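PDB 6LUM: succinate dehydrogenase subunit D from Mycolicibacterium smegmatis MC2 51, which binds haem and menaquinone in the membrane and probably takes part in passing electrons from succinate oxidation to the quinone. Local coordinates for residues Trp96-Leu101 with Val147-Asp152. Sequence-based numbering, arbitrary orientation.
Sequences WDMALL and VLVTFD. With HEM (protoporphyrin IX containing Fe), chain S; MQ9 (menaquinone-9), chain C.
M98 and L148 meet where helix 91-119 passes the last turn of helix 123-149, with a haem on one flank and a menaquinone on the other. The tight part is apolar: SD of M98 lies 3.5 Å from CD1 of L148, the two side chains crossing obliquely. CG of M98 stands anti to its backbone N (chi1 -169°), and the chain then bends, bringing the methyl CE to 3.9 Å from CG2 of V149. CB and CG of M98 lie beside the quinone oxygen O1, CG at 3.2 Å, and CE rests near ring atom C2. An alanine at M98 would probably leave CD1 of L148 only the distant CD2 of L101 across the contact, strip CG2 of V149 of its contact with CE and open a gap beside the quinone ring. L148 faces the haem as well, CD1 coming within 3.2 Å of propionate oxygen O2D, while its other methyl, CD2, touches CB of D97 at 4.0 Å. Packing is looser at L101, whose CD2 only grazes CD1 of L148 at 4.5 Å. Past V149 the chain leaves the helix, and the partly exposed D152 turns to a salt bridge with R55 of subunit C. D97 OD2 accepts a hydrogen bond from NE1 of W88 and lies 2.7 Å from O2A of the other propionate. No hydrogen bond joins the two segments: between haem carboxylates and quinone their join depends on the fit of apolar side chains, while the polar end of D97 is turned to W88 and the haem propionate.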
ATOM      1  N   TRP B  96       0.459  -6.398  51.629  1.00  7.05           N
ATOM      2  CA  TRP B  96      -0.539  -5.370  51.373  1.00  7.05           C
ATOM      3  C   TRP B  96       0.116  -4.050  51.014  1.00  7.05           C
ATOM      4  O   TRP B  96      -0.265  -3.408  50.035  1.00  7.05           O
ATOM      5  CB  TRP B  96      -1.429  -5.226  52.598  1.00  7.05           C
ATOM      6  CG  TRP B  96      -2.542  -4.247  52.503  1.00  7.05           C
ATOM      7  CD1 TRP B  96      -2.443  -2.905  52.335  1.00  7.05           C
ATOM      8  CD2 TRP B  96      -3.929  -4.530  52.634  1.00  7.05           C
ATOM      9  NE1 TRP B  96      -3.682  -2.337  52.327  1.00  7.05           N
ATOM     10  CE2 TRP B  96      -4.613  -3.319  52.513  1.00  7.05           C
ATOM     11  CE3 TRP B  96      -4.661  -5.695  52.828  1.00  7.05           C
ATOM     12  CZ2 TRP B  96      -5.992  -3.239  52.588  1.00  7.05           C
ATOM     13  CZ3 TRP B  96      -6.026  -5.610  52.893  1.00  7.05           C
ATOM     14  CH2 TRP B  96      -6.677  -4.395  52.776  1.00  7.05           C
ATOM     15  N   ASP B  97       1.121  -3.631  51.784  1.00  6.13           N
ATOM     16  CA  ASP B  97       1.772  -2.356  51.504  1.00  6.13           C
ATOM     17  C   ASP B  97       2.631  -2.406  50.253  1.00  6.13           C
ATOM     18  O   ASP B  97       2.742  -1.403  49.552  1.00  6.13           O
ATOM     19  CB  ASP B  97       2.616  -1.924  52.683  1.00  6.13           C
ATOM     20  CG  ASP B  97       1.791  -1.515  53.851  1.00  6.13           C
ATOM     21  OD1 ASP B  97       0.818  -0.773  53.659  1.00  6.13           O
ATOM     22  OD2 ASP B  97       2.110  -1.934  54.971  1.00  6.13           O
ATOM     23  N   MET B  98       3.238  -3.546  49.939  1.00  5.01           N
ATOM     24  CA  MET B  98       3.987  -3.614  48.690  1.00  5.01           C
ATOM     25  C   MET B  98       3.069  -3.521  47.482  1.00  5.01           C
ATOM     26  O   MET B  98       3.365  -2.795  46.524  1.00  5.01           O
ATOM     27  CB  MET B  98       4.802  -4.890  48.627  1.00  5.01           C
ATOM     28  CG  MET B  98       5.795  -4.900  47.494  1.00  5.01           C
ATOM     29  SD  MET B  98       7.084  -3.672  47.668  1.00  5.01           S
ATOM     30  CE  MET B  98       8.515  -4.708  47.736  1.00  5.01           C
ATOM     31  N   ALA B  99       1.955  -4.251  47.501  1.00 24.51           N
ATOM     32  CA  ALA B  99       0.988  -4.151  46.418  1.00 24.51           C
ATOM     33  C   ALA B  99       0.414  -2.752  46.324  1.00 24.51           C
ATOM     34  O   ALA B  99       0.230  -2.227  45.225  1.00 24.51           O
ATOM     35  CB  ALA B  99      -0.125  -5.163  46.619  1.00 24.51           C
ATOM     36  N   LEU B 100       0.120  -2.129  47.461  1.00  6.36           N
ATOM     37  CA  LEU B 100      -0.383  -0.765  47.449  1.00  6.36           C
ATOM     38  C   LEU B 100       0.614   0.177  46.797  1.00  6.36           C
ATOM     39  O   LEU B 100       0.252   0.952  45.913  1.00  6.36           O
ATOM     40  CB  LEU B 100      -0.708  -0.329  48.872  1.00  6.36           C
ATOM     41  CG  LEU B 100      -1.266   1.053  49.164  1.00  6.36           C
ATOM     42  CD1 LEU B 100      -2.408   1.368  48.269  1.00  6.36           C
ATOM     43  CD2 LEU B 100      -1.711   1.089  50.572  1.00  6.36           C
ATOM     44  N   LEU B 101       1.886   0.104  47.189  1.00  5.19           N
ATOM     45  CA  LEU B 101       2.898   0.976  46.599  1.00  5.19           C
ATOM     46  C   LEU B 101       2.991   0.789  45.099  1.00  5.19           C
ATOM     47  O   LEU B 101       2.939   1.758  44.340  1.00  5.19           O
ATOM     48  CB  LEU B 101       4.254   0.716  47.243  1.00  5.19           C
ATOM     49  CG  LEU B 101       5.469   1.396  46.627  1.00  5.19           C
ATOM     50  CD1 LEU B 101       5.617   2.790  47.142  1.00  5.19           C
ATOM     51  CD2 LEU B 101       6.674   0.603  46.966  1.00  5.19           C
ATOM     52  N   VAL B 147      12.617   0.330  51.539  1.00  7.81           N
ATOM     53  CA  VAL B 147      12.174   0.414  52.928  1.00  7.81           C
ATOM     54  C   VAL B 147      11.369  -0.814  53.322  1.00  7.81           C
ATOM     55  O   VAL B 147      11.521  -1.340  54.426  1.00  7.81           O
ATOM     56  CB  VAL B 147      11.377   1.706  53.149  1.00  7.81           C
ATOM     57  CG1 VAL B 147      10.880   1.774  54.555  1.00  7.81           C
ATOM     58  CG2 VAL B 147      12.247   2.874  52.859  1.00  7.81           C
ATOM     59  N   LEU B 148      10.500  -1.293  52.439  1.00  5.34           N
ATOM     60  CA  LEU B 148       9.727  -2.484  52.769  1.00  5.34           C
ATOM     61  C   LEU B 148      10.606  -3.718  52.864  1.00  5.34           C
ATOM     62  O   LEU B 148      10.493  -4.492  53.816  1.00  5.34           O
ATOM     63  CB  LEU B 148       8.625  -2.699  51.744  1.00  5.34           C
ATOM     64  CG  LEU B 148       7.347  -1.922  51.938  1.00  5.34           C
ATOM     65  CD1 LEU B 148       6.615  -1.908  50.658  1.00  5.34           C
ATOM     66  CD2 LEU B 148       6.563  -2.695  52.934  1.00  5.34           C
ATOM     67  N   VAL B 149      11.478  -3.933  51.886  1.00  6.34           N
ATOM     68  CA  VAL B 149      12.227  -5.179  51.846  1.00  6.34           C
ATOM     69  C   VAL B 149      13.227  -5.252  52.987  1.00  6.34           C
ATOM     70  O   VAL B 149      13.354  -6.286  53.646  1.00  6.34           O
ATOM     71  CB  VAL B 149      12.915  -5.341  50.483  1.00  6.34           C
ATOM     72  CG1 VAL B 149      13.831  -6.522  50.506  1.00  6.34           C
ATOM     73  CG2 VAL B 149      11.892  -5.510  49.405  1.00  6.34           C
ATOM     74  N   THR B 150      13.941  -4.164  53.259  1.00  7.55           N
ATOM     75  CA  THR B 150      15.081  -4.203  54.169  1.00  7.55           C
ATOM     76  C   THR B 150      14.781  -3.605  55.529  1.00  7.55           C
ATOM     77  O   THR B 150      15.649  -2.957  56.102  1.00  7.55           O
ATOM     78  CB  THR B 150      16.255  -3.470  53.557  1.00  7.55           C
ATOM     79  OG1 THR B 150      15.913  -2.095  53.451  1.00  7.55           O
ATOM     80  CG2 THR B 150      16.522  -3.976  52.197  1.00  7.55           C
ATOM     81  N   PHE B 151      13.592  -3.785  56.077  1.00 10.93           N
ATOM     82  CA  PHE B 151      13.225  -3.161  57.337  1.00 10.93           C
ATOM     83  C   PHE B 151      13.515  -4.110  58.487  1.00 10.93           C
ATOM     84  O   PHE B 151      13.263  -5.313  58.389  1.00 10.93           O
ATOM     85  CB  PHE B 151      11.749  -2.767  57.321  1.00 10.93           C
ATOM     86  CG  PHE B 151      11.183  -2.430  58.669  1.00 10.93           C
ATOM     87  CD1 PHE B 151      11.345  -1.174  59.210  1.00 10.93           C
ATOM     88  CD2 PHE B 151      10.449  -3.357  59.378  1.00 10.93           C
ATOM     89  CE1 PHE B 151      10.814  -0.865  60.430  1.00 10.93           C
ATOM     90  CE2 PHE B 151       9.927  -3.045  60.599  1.00 10.93           C
ATOM     91  CZ  PHE B 151      10.109  -1.799  61.121  1.00 10.93           C
ATOM     92  N   ASP B 152      14.056  -3.567  59.574  1.00 15.59           N
ATOM     93  CA  ASP B 152      14.316  -4.335  60.781  1.00 15.59           C
ATOM     94  C   ASP B 152      13.887  -3.522  61.989  1.00 15.59           C
ATOM     95  O   ASP B 152      14.310  -2.375  62.148  1.00 15.59           O
ATOM     96  CB  ASP B 152      15.791  -4.700  60.900  1.00 15.59           C
ATOM     97  CG  ASP B 152      16.691  -3.522  60.650  1.00 15.59           C
ATOM     98  OD1 ASP B 152      16.174  -2.494  60.174  1.00 15.59           O
ATOM     99  OD2 ASP B 152      17.905  -3.617  60.927  1.00 15.59           O
TER
HETATM  100  CHA HEM S 202       2.682   3.866  54.212  1.00 12.45           C
HETATM  101  CHB HEM S 202      -0.133   6.518  57.081  1.00 12.45           C
HETATM  102  CHC HEM S 202      -2.815   7.590  53.285  1.00 12.45           C
HETATM  103  CHD HEM S 202      -0.239   4.563  50.535  1.00 12.45           C
HETATM  104  C1A HEM S 202       2.007   4.460  55.234  1.00 12.45           C
HETATM  105  C2A HEM S 202       2.203   3.960  56.569  1.00 12.45           C
HETATM  106  C3A HEM S 202       1.440   4.693  57.355  1.00 12.45           C
HETATM  107  C4A HEM S 202       0.753   5.646  56.524  1.00 12.45           C
HETATM  108  CMA HEM S 202       1.239   4.625  58.877  1.00 12.45           C
HETATM  109  CAA HEM S 202       3.176   2.786  56.852  1.00 12.45           C
HETATM  110  CBA HEM S 202       2.906   1.930  58.082  1.00 12.45           C
HETATM  111  CGA HEM S 202       2.249   0.637  57.714  1.00 12.45           C
HETATM  112  O1A HEM S 202       1.718  -0.046  58.616  1.00 12.45           O
HETATM  113  O2A HEM S 202       2.245   0.292  56.520  1.00 12.45           O
HETATM  114  C1B HEM S 202      -1.090   7.067  56.306  1.00 12.45           C
HETATM  115  C2B HEM S 202      -2.030   8.046  56.735  1.00 12.45           C
HETATM  116  C3B HEM S 202      -2.787   8.346  55.682  1.00 12.45           C
HETATM  117  C4B HEM S 202      -2.313   7.571  54.559  1.00 12.45           C
HETATM  118  CMB HEM S 202      -2.082   8.559  58.183  1.00 12.45           C
HETATM  119  CAB HEM S 202      -3.946   9.352  55.579  1.00 12.45           C
HETATM  120  CBB HEM S 202      -4.114  10.351  56.443  1.00 12.45           C
HETATM  121  C1C HEM S 202      -2.337   6.866  52.223  1.00 12.45           C
HETATM  122  C2C HEM S 202      -2.854   6.919  50.882  1.00 12.45           C
HETATM  123  C3C HEM S 202      -2.140   6.077  50.132  1.00 12.45           C
HETATM  124  C4C HEM S 202      -1.148   5.486  50.969  1.00 12.45           C
HETATM  125  CMC HEM S 202      -4.038   7.817  50.480  1.00 12.45           C
HETATM  126  CAC HEM S 202      -2.223   5.719  48.638  1.00 12.45           C
HETATM  127  CBC HEM S 202      -2.986   6.364  47.760  1.00 12.45           C
HETATM  128  C1D HEM S 202       0.802   4.101  51.276  1.00 12.45           C
HETATM  129  C2D HEM S 202       1.847   3.226  50.846  1.00 12.45           C
HETATM  130  C3D HEM S 202       2.672   3.018  51.854  1.00 12.45           C
HETATM  131  C4D HEM S 202       2.159   3.761  52.967  1.00 12.45           C
HETATM  132  CMD HEM S 202       1.978   2.652  49.446  1.00 12.45           C
HETATM  133  CAD HEM S 202       3.934   2.145  51.833  1.00 12.45           C
HETATM  134  CBD HEM S 202       5.133   3.021  52.149  1.00 12.45           C
HETATM  135  CGD HEM S 202       6.389   2.318  51.762  1.00 12.45           C
HETATM  136  O1D HEM S 202       7.483   2.838  52.062  1.00 12.45           O
HETATM  137  O2D HEM S 202       6.284   1.234  51.158  1.00 12.45           O
HETATM  138  NA  HEM S 202       1.133   5.555  55.176  1.00 12.45           N
HETATM  139  NB  HEM S 202      -1.269   6.793  54.977  1.00 12.45           N
HETATM  140  NC  HEM S 202      -1.295   5.972  52.242  1.00 12.45           N
HETATM  141  ND  HEM S 202       1.013   4.403  52.586  1.00 12.45           N
HETATM  142 FE   HEM S 202      -0.077   5.720  53.726  1.00 12.45          FE
HETATM  143  C5  MQ9 C 201       8.862  -9.465  47.699  1.00  7.33           C
HETATM  144  C5M MQ9 C 201       9.712 -10.264  46.703  1.00  7.33           C
HETATM  145  C4  MQ9 C 201       9.436  -9.074  48.925  1.00  7.33           C
HETATM  146  O4  MQ9 C 201      10.802  -9.421  49.241  1.00  7.33           O
HETATM  147  C3  MQ9 C 201       8.690  -8.341  49.859  1.00  7.33           C
HETATM  148  C2  MQ9 C 201       7.407  -8.012  49.575  1.00  7.33           C
HETATM  149  C1  MQ9 C 201       6.826  -8.411  48.336  1.00  7.33           C
HETATM  150  O1  MQ9 C 201       5.468  -8.068  48.020  1.00  7.33           O
HETATM  151  C6  MQ9 C 201       7.563  -9.137  47.413  1.00  7.33           C
HETATM  152  C3A MQ9 C 201       9.315  -7.942  51.133  1.00  7.33           C
HETATM  153  C3B MQ9 C 201       8.558  -7.196  52.074  1.00  7.33           C
HETATM  154  C3C MQ9 C 201       7.253  -6.856  51.783  1.00  7.33           C
HETATM  155  C3D MQ9 C 201       6.641  -7.256  50.531  1.00  7.33           C
HETATM  156  C7  MQ9 C 201       6.913  -9.540  46.077  1.00  7.33           C
HETATM  157  C8  MQ9 C 201       7.314  -8.481  44.949  1.00  7.33           C
HETATM  158  C9  MQ9 C 201       6.178  -7.834  44.072  1.00  7.33           C
HETATM  159  C10 MQ9 C 201       6.767  -6.743  43.273  1.00  7.33           C
HETATM  160  C11 MQ9 C 201       5.007  -7.259  44.914  1.00  7.33           C
HETATM  161  C12 MQ9 C 201       4.246  -6.172  44.110  1.00  7.33           C
HETATM  162  C13 MQ9 C 201       2.755  -6.598  43.732  1.00  7.33           C
HETATM  163  C14 MQ9 C 201       2.458  -6.562  42.220  1.00  7.33           C
HETATM  164  C15 MQ9 C 201       3.536  -5.791  41.463  1.00  7.33           C
HETATM  165  C16 MQ9 C 201       1.138  -5.891  41.996  1.00  7.33           C